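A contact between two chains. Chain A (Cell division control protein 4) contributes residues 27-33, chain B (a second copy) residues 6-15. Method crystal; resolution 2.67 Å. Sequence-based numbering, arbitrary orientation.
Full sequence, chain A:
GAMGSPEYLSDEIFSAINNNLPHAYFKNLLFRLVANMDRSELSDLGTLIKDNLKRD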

# COMPACT_ATOMS: atom_id res chain seq x y z
N LYS A 27 -1.31 -9.08 1.32
CA LYS A 27 -1.54 -7.74 0.77
C LYS A 27 -0.24 -7.29 0.10
O LYS A 27 -0.23 -6.62 -0.93
N ASN A 28 0.86 -7.72 0.72
CA ASN A 28 2.18 -7.49 0.15
C ASN A 28 2.31 -8.20 -1.19
O ASN A 28 3.08 -7.79 -2.07
N LEU A 29 1.52 -9.25 -1.33
CA LEU A 29 1.37 -10.01 -2.56
C LEU A 29 0.54 -9.25 -3.58
O LEU A 29 1.01 -8.92 -4.67
N LEU A 30 -0.72 -8.97 -3.24
CA LEU A 30 -1.57 -8.27 -4.20
C LEU A 30 -0.96 -6.94 -4.62
O LEU A 30 -0.96 -6.61 -5.81
N PHE A 31 -0.45 -6.17 -3.65
CA PHE A 31 0.15 -4.90 -4.01
C PHE A 31 1.28 -5.08 -5.02
O PHE A 31 1.31 -4.42 -6.06
N ARG A 32 2.20 -5.98 -4.71
CA ARG A 32 3.30 -6.32 -5.60
C ARG A 32 2.81 -7.00 -6.87
O ARG A 32 3.44 -6.94 -7.92
N LEU A 33 1.66 -7.67 -6.80
CA LEU A 33 1.08 -8.28 -7.99
C LEU A 33 0.44 -7.21 -8.88
O LEU A 33 0.81 -7.02 -10.03
N PRO B 6 5.18 -6.30 11.27
CA PRO B 6 5.14 -5.40 10.13
C PRO B 6 3.85 -5.49 9.32
O PRO B 6 3.26 -6.56 9.22
N GLU B 7 3.45 -4.35 8.77
CA GLU B 7 2.32 -4.24 7.86
C GLU B 7 2.81 -4.43 6.42
O GLU B 7 2.03 -4.79 5.54
N TYR B 8 4.10 -4.19 6.21
CA TYR B 8 4.75 -4.40 4.93
C TYR B 8 5.93 -5.35 5.10
O TYR B 8 6.68 -5.23 6.07
N LEU B 9 6.09 -6.28 4.16
CA LEU B 9 7.21 -7.22 4.23
C LEU B 9 8.30 -6.78 3.25
O LEU B 9 7.97 -6.37 2.13
N SER B 10 9.54 -6.86 3.69
CA SER B 10 10.70 -6.49 2.90
C SER B 10 10.87 -7.42 1.70
O SER B 10 10.51 -8.59 1.79
N ASP B 11 11.41 -6.89 0.61
CA ASP B 11 11.60 -7.64 -0.61
C ASP B 11 12.24 -9.01 -0.36
O ASP B 11 11.56 -10.03 -0.44
N GLU B 12 13.53 -9.03 -0.05
CA GLU B 12 14.29 -10.26 0.05
C GLU B 12 13.70 -11.26 1.03
O GLU B 12 13.99 -12.45 0.96
N ILE B 13 12.86 -10.80 1.96
CA ILE B 13 12.30 -11.76 2.91
C ILE B 13 11.00 -12.35 2.38
O ILE B 13 10.57 -13.44 2.76
N PHE B 14 10.37 -11.60 1.49
CA PHE B 14 9.13 -12.01 0.84
C PHE B 14 9.47 -13.04 -0.23
O PHE B 14 8.67 -13.91 -0.57
N SER B 15 10.69 -12.90 -0.72
CA SER B 15 11.32 -13.88 -1.60
C SER B 15 11.65 -15.12 -0.78
O SER B 15 11.47 -16.25 -1.22

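Packing of one helical face of chain A (27-33) against the loop and first helical turn of chain B (6-15), centred on A:Arg32, A:Asn28 and B:Phe14, all three with CA-to-CB directed toward the opposing stretch. A:Asn28 (chi1 m) reads the backbone of the loop with both ends of its amide: B:Leu9 N donates to A:Asn28 OD1 at 2.6 Å, nearly straight, and A:Asn28 ND2 donates to B:Glu7 O at 3.2 Å. The amide thus spans B:Tyr8, whose ring (chi1 t) brings B:Tyr8 CD2 to 3.2 Å from A:Asn28 OD1. One turn on, A:Arg32 (chi1 -109°, between wells; chi2 t, chi3 m) reaches the same loop. A:Arg32 NH1 and A:Arg32 NH2 both donate to B:Leu9 O, at 3.2 and 3.0 Å, and A:Arg32 NH1 also forms a salt bridge with B:Asp11 OD1 at 3.3 Å; these oxygens lie at the guanidinium edge, near its plane. The B:Phe14 ring (chi1 t) lies flat on one face of the A:Arg32 guanidinium, the planes 13° apart and the two centres 4.4 Å apart, a cation-pi arrangement. Within chain A, A:Arg32 NE donates to A:Asn28 O at 2.7 Å, tying the guanidinium to its own helix. B:Phe14 also meets A:Leu29 (chi1 t, chi2 p), with A:Leu29 CD1 4.1 Å from B:Phe14 CZ, adding an apolar border to the polar cluster.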

# COMPACT_ATOMS: atom_id res chain seq x y z
CB LYS A 27 -1.99 -6.74 1.82
CG LYS A 27 -3.48 -6.40 1.77
CD LYS A 27 -4.09 -6.54 3.16
CE LYS A 27 -3.20 -7.40 4.04
NZ LYS A 27 -3.17 -6.92 5.45
CB ASN A 28 3.26 -7.96 1.13
CG ASN A 28 3.44 -6.94 2.25
OD1 ASN A 28 4.41 -6.18 2.24
ND2 ASN A 28 2.50 -6.93 3.18
CB LEU A 29 0.71 -11.37 -2.28
CG LEU A 29 0.36 -12.16 -3.54
CD1 LEU A 29 1.63 -12.51 -4.30
CD2 LEU A 29 -0.44 -13.40 -3.20
CB LEU A 30 -2.98 -8.05 -3.64
CG LEU A 30 -4.10 -8.74 -4.43
CD1 LEU A 30 -4.73 -7.78 -5.43
CD2 LEU A 30 -3.57 -9.97 -5.16
CB PHE A 31 0.71 -4.15 -2.79
CG PHE A 31 1.29 -2.83 -3.25
CD1 PHE A 31 0.45 -1.79 -3.63
CD2 PHE A 31 2.66 -2.63 -3.30
CE1 PHE A 31 0.97 -0.59 -4.06
CE2 PHE A 31 3.19 -1.42 -3.73
CZ PHE A 31 2.34 -0.40 -4.11
CB ARG A 32 4.31 -7.22 -4.87
CG ARG A 32 5.62 -6.51 -4.55
CD ARG A 32 6.34 -7.21 -3.41
NE ARG A 32 5.67 -6.96 -2.13
CZ ARG A 32 6.35 -6.79 -1.00
NH1 ARG A 32 7.68 -6.84 -1.03
NH2 ARG A 32 5.72 -6.56 0.14
CB LEU A 33 0.05 -9.34 -7.61
CG LEU A 33 0.60 -10.63 -7.01
CD1 LEU A 33 -0.52 -11.59 -6.67
CD2 LEU A 33 1.60 -11.26 -7.97
CB PRO B 6 6.30 -5.88 9.24
CG PRO B 6 7.18 -6.67 10.15
CD PRO B 6 6.29 -7.27 11.19
CB GLU B 7 1.62 -2.89 8.00
CG GLU B 7 0.33 -2.93 8.80
CD GLU B 7 -0.07 -1.57 9.35
OE1 GLU B 7 -1.28 -1.36 9.57
OE2 GLU B 7 0.81 -0.72 9.56
CB TYR B 8 5.21 -3.08 4.31
CG TYR B 8 6.40 -3.16 3.38
CD1 TYR B 8 7.68 -2.87 3.83
CD2 TYR B 8 6.25 -3.51 2.04
CE1 TYR B 8 8.78 -2.94 2.99
CE2 TYR B 8 7.34 -3.58 1.20
CZ TYR B 8 8.60 -3.29 1.67
OH TYR B 8 9.70 -3.35 0.84
CB LEU B 9 6.79 -8.65 3.93
CG LEU B 9 5.42 -9.13 4.38
CD1 LEU B 9 5.28 -10.63 4.16
CD2 LEU B 9 5.17 -8.78 5.84
CB SER B 10 11.97 -6.54 3.75
OG SER B 10 11.82 -7.47 4.82
CB ASP B 11 12.47 -6.86 -1.60
CG ASP B 11 11.72 -5.75 -2.30
OD1 ASP B 11 10.47 -5.82 -2.37
OD2 ASP B 11 12.38 -4.81 -2.79
CB GLU B 12 15.74 -9.96 0.43
CG GLU B 12 16.66 -9.91 -0.79
CD GLU B 12 16.01 -10.48 -2.03
OE1 GLU B 12 15.92 -11.73 -2.13
OE2 GLU B 12 15.59 -9.70 -2.90
CB ILE B 13 12.04 -11.10 4.27
CG1 ILE B 13 13.15 -11.33 5.29
CG2 ILE B 13 10.69 -11.55 4.82
CD1 ILE B 13 12.66 -11.38 6.72
CB PHE B 14 8.43 -10.78 0.29
CG PHE B 14 7.20 -10.98 -0.54
CD1 PHE B 14 7.28 -11.01 -1.93
CD2 PHE B 14 5.96 -11.14 0.05
CE1 PHE B 14 6.16 -11.19 -2.70
CE2 PHE B 14 4.83 -11.32 -0.72
CZ PHE B 14 4.93 -11.34 -2.10
CB SER B 15 12.57 -13.32 -2.27
OG SER B 15 13.71 -14.12 -1.98